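Local coordinates for ornithine carbamoyltransferase (Gloeobacter violaceus, PDB 3GD5) that catalyses the reversible transfer of the carbamoyl group from carbamoyl phosphate to L-ornithine, giving L-citrulline and phosphate in arginine biosynthesis, at the interface of chains A and B. Coordinates in Å, arbitrary orientation; residue numbers count along the deposited sequence, not the author numbering. Chains: chain A/B, Ornithine carbamoyltransferase.

The interface of chains A and B. Residues chain A 94-95, 98-99; chain B 277, 286-287, 294.
A:Arg98 lies against B:Trp294 and takes hold of B:Glu287, a charged subunit contact within the homohexamer of this OTCase-family member of the aspartate/ornithine carbamoyltransferase superfamily. It projects from helix 93-100 of chain A; B:Trp294 sits near the start of helix 293-312, and B:Glu287 just past helix 283-286. Packing is tight here because one guanidinium is gripped at its end and covered on a face. It meets the carboxylate end-on and nearly coplanar, A:Arg98 NH1 bonding to B:Glu287 OE1 at 2.9 Å. A:Arg98 NH2 reaches B:Glu287 OE2 at 3.0 Å, and both oxygens use syn lone pairs. One guanidinium face takes the rim of the indole, with CZ of A:Arg98 3.2 Å from CZ2 of B:Trp294 and the two planes tilted 35° apart. A bend at chi3 (-66°) turns the head back along its own helix, where A:Arg98 NE donates to A:Arg94 O at 2.8 Å from above the carbonyl plane. A:Arg98 NH2 also bonds to A:Asp95 OD1, and these two bent bonds help hold the group's rotation. An alanine in place of A:Arg98 would probably leave the B:Glu287 carboxylate without its two-pronged partner and open a gap over the B:Trp294 face. A:Asp95 lies across the CH2 tip of B:Trp294 and forms a salt bridge to B:Arg277, OD1 to NH2 2.6 Å, too poorly aligned for a hydrogen bond, the planes 58° apart. B:Arg277 NH2 also salt-bridges B:Glu287 OE2, linking the two carboxylates. Away from the A:Arg98 and B:Trp294 pair packing is looser: A:Val99 touches B:Trp294 through CG2, 3.8 Å from CZ3, and the B:Met286 methyl merely approaches A:Asp95. A:Arg94 and B:Arg277 meet tip to tip without a hydrogen bond, like charges that the neighbouring carboxylates are likely to temper.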
ATOM      1  N   ARG A  94      21.626  18.251  -2.146  1.00 44.80           N
ATOM      2  CA  ARG A  94      23.009  18.678  -2.262  1.00 44.42           C
ATOM      3  C   ARG A  94      23.973  17.516  -2.045  1.00 43.28           C
ATOM      4  O   ARG A  94      25.066  17.497  -2.607  1.00 44.75           O
ATOM      5  CB  ARG A  94      23.308  19.827  -1.293  1.00 45.83           C
ATOM      6  CG  ARG A  94      23.041  19.560   0.181  1.00 48.00           C
ATOM      7  CD  ARG A  94      23.447  20.794   0.981  1.00 51.22           C
ATOM      8  NE  ARG A  94      23.450  20.584   2.427  1.00 56.53           N
ATOM      9  CZ  ARG A  94      22.369  20.610   3.202  1.00 59.03           C
ATOM     10  NH1 ARG A  94      21.168  20.840   2.680  1.00 60.09           N
ATOM     11  NH2 ARG A  94      22.491  20.412   4.511  1.00 60.09           N
ATOM     12  N   ASP A  95      23.577  16.537  -1.237  1.00 41.38           N
ATOM     13  CA  ASP A  95      24.446  15.384  -1.009  1.00 39.65           C
ATOM     14  C   ASP A  95      24.337  14.437  -2.196  1.00 39.33           C
ATOM     15  O   ASP A  95      25.349  14.008  -2.753  1.00 38.39           O
ATOM     16  CB  ASP A  95      24.065  14.645   0.277  1.00 37.75           C
ATOM     17  CG  ASP A  95      24.427  15.430   1.533  1.00 37.06           C
ATOM     18  OD1 ASP A  95      25.069  16.493   1.421  1.00 36.27           O
ATOM     19  OD2 ASP A  95      24.078  14.979   2.638  1.00 37.01           O
ATOM     20  N   ARG A  98      26.040  15.951  -5.365  1.00 35.65           N
ATOM     21  CA  ARG A  98      27.493  15.904  -5.295  1.00 35.81           C
ATOM     22  C   ARG A  98      28.050  14.513  -5.550  1.00 35.66           C
ATOM     23  O   ARG A  98      29.082  14.369  -6.208  1.00 35.88           O
ATOM     24  CB  ARG A  98      27.970  16.444  -3.946  1.00 34.68           C
ATOM     25  CG  ARG A  98      28.041  17.965  -3.923  1.00 34.92           C
ATOM     26  CD  ARG A  98      28.519  18.501  -2.592  1.00 37.41           C
ATOM     27  NE  ARG A  98      27.557  18.231  -1.528  1.00 37.80           N
ATOM     28  CZ  ARG A  98      27.603  18.782  -0.321  1.00 39.09           C
ATOM     29  NH1 ARG A  98      28.567  19.644  -0.012  1.00 39.21           N
ATOM     30  NH2 ARG A  98      26.685  18.469   0.584  1.00 36.26           N
ATOM     31  N   VAL A  99      27.372  13.486  -5.042  1.00 35.70           N
ATOM     32  CA  VAL A  99      27.821  12.116  -5.257  1.00 35.13           C
ATOM     33  C   VAL A  99      27.606  11.719  -6.718  1.00 35.49           C
ATOM     34  O   VAL A  99      28.483  11.124  -7.348  1.00 36.60           O
ATOM     35  CB  VAL A  99      27.067  11.127  -4.323  1.00 36.32           C
ATOM     36  CG1 VAL A  99      27.339   9.693  -4.735  1.00 36.44           C
ATOM     37  CG2 VAL A  99      27.515  11.337  -2.881  1.00 33.70           C
TER
ATOM     38  N   ARG B 277      22.781  14.686   9.440  1.00 39.15           N
ATOM     39  CA  ARG B 277      23.410  15.810  10.127  1.00 40.88           C
ATOM     40  C   ARG B 277      22.696  16.001  11.450  1.00 42.01           C
ATOM     41  O   ARG B 277      21.470  15.959  11.504  1.00 41.09           O
ATOM     42  CB  ARG B 277      23.299  17.092   9.304  1.00 40.68           C
ATOM     43  CG  ARG B 277      24.080  17.076   8.009  1.00 42.60           C
ATOM     44  CD  ARG B 277      23.685  18.258   7.141  1.00 43.85           C
ATOM     45  NE  ARG B 277      23.832  17.963   5.719  1.00 49.33           N
ATOM     46  CZ  ARG B 277      24.996  17.851   5.096  1.00 49.31           C
ATOM     47  NH1 ARG B 277      26.123  18.018   5.774  1.00 53.89           N
ATOM     48  NH2 ARG B 277      25.037  17.567   3.802  1.00 46.74           N
ATOM     49  N   MET B 286      31.014  17.934   8.507  1.00 39.28           N
ATOM     50  CA  MET B 286      30.740  17.303   7.226  1.00 39.60           C
ATOM     51  C   MET B 286      31.042  18.223   6.039  1.00 41.53           C
ATOM     52  O   MET B 286      31.484  17.761   4.985  1.00 42.25           O
ATOM     53  CB  MET B 286      29.283  16.830   7.200  1.00 37.32           C
ATOM     54  CG  MET B 286      28.897  16.096   5.953  1.00 33.29           C
ATOM     55  SD  MET B 286      27.304  15.295   6.106  1.00 30.57           S
ATOM     56  CE  MET B 286      27.156  14.688   4.431  1.00 28.97           C
ATOM     57  N   GLU B 287      30.822  19.523   6.213  1.00 42.24           N
ATOM     58  CA  GLU B 287      31.086  20.487   5.149  1.00 42.06           C
ATOM     59  C   GLU B 287      32.435  21.176   5.359  1.00 41.62           C
ATOM     60  O   GLU B 287      32.843  22.009   4.550  1.00 41.69           O
ATOM     61  CB  GLU B 287      29.987  21.552   5.113  1.00 43.51           C
ATOM     62  CG  GLU B 287      28.565  21.027   4.875  1.00 47.90           C
ATOM     63  CD  GLU B 287      28.345  20.487   3.467  1.00 48.82           C
ATOM     64  OE1 GLU B 287      29.041  20.943   2.529  1.00 50.93           O
ATOM     65  OE2 GLU B 287      27.458  19.618   3.295  1.00 48.44           O
ATOM     66  N   TRP B 294      33.184  13.169   0.047  1.00 30.39           N
ATOM     67  CA  TRP B 294      32.859  13.099  -1.378  1.00 32.98           C
ATOM     68  C   TRP B 294      33.904  12.298  -2.169  1.00 32.58           C
ATOM     69  O   TRP B 294      33.552  11.532  -3.067  1.00 31.68           O
ATOM     70  CB  TRP B 294      32.710  14.514  -1.961  1.00 34.76           C
ATOM     71  CG  TRP B 294      31.768  15.358  -1.154  1.00 38.39           C
ATOM     72  CD1 TRP B 294      32.010  16.606  -0.651  1.00 38.73           C
ATOM     73  CD2 TRP B 294      30.475  14.971  -0.658  1.00 40.54           C
ATOM     74  NE1 TRP B 294      30.956  17.015   0.137  1.00 40.88           N
ATOM     75  CE2 TRP B 294      30.002  16.031   0.152  1.00 40.31           C
ATOM     76  CE3 TRP B 294      29.674  13.829  -0.812  1.00 40.50           C
ATOM     77  CZ2 TRP B 294      28.766  15.981   0.808  1.00 41.08           C
ATOM     78  CZ3 TRP B 294      28.443  13.779  -0.158  1.00 41.02           C
ATOM     79  CH2 TRP B 294      28.004  14.849   0.642  1.00 41.17           C
TER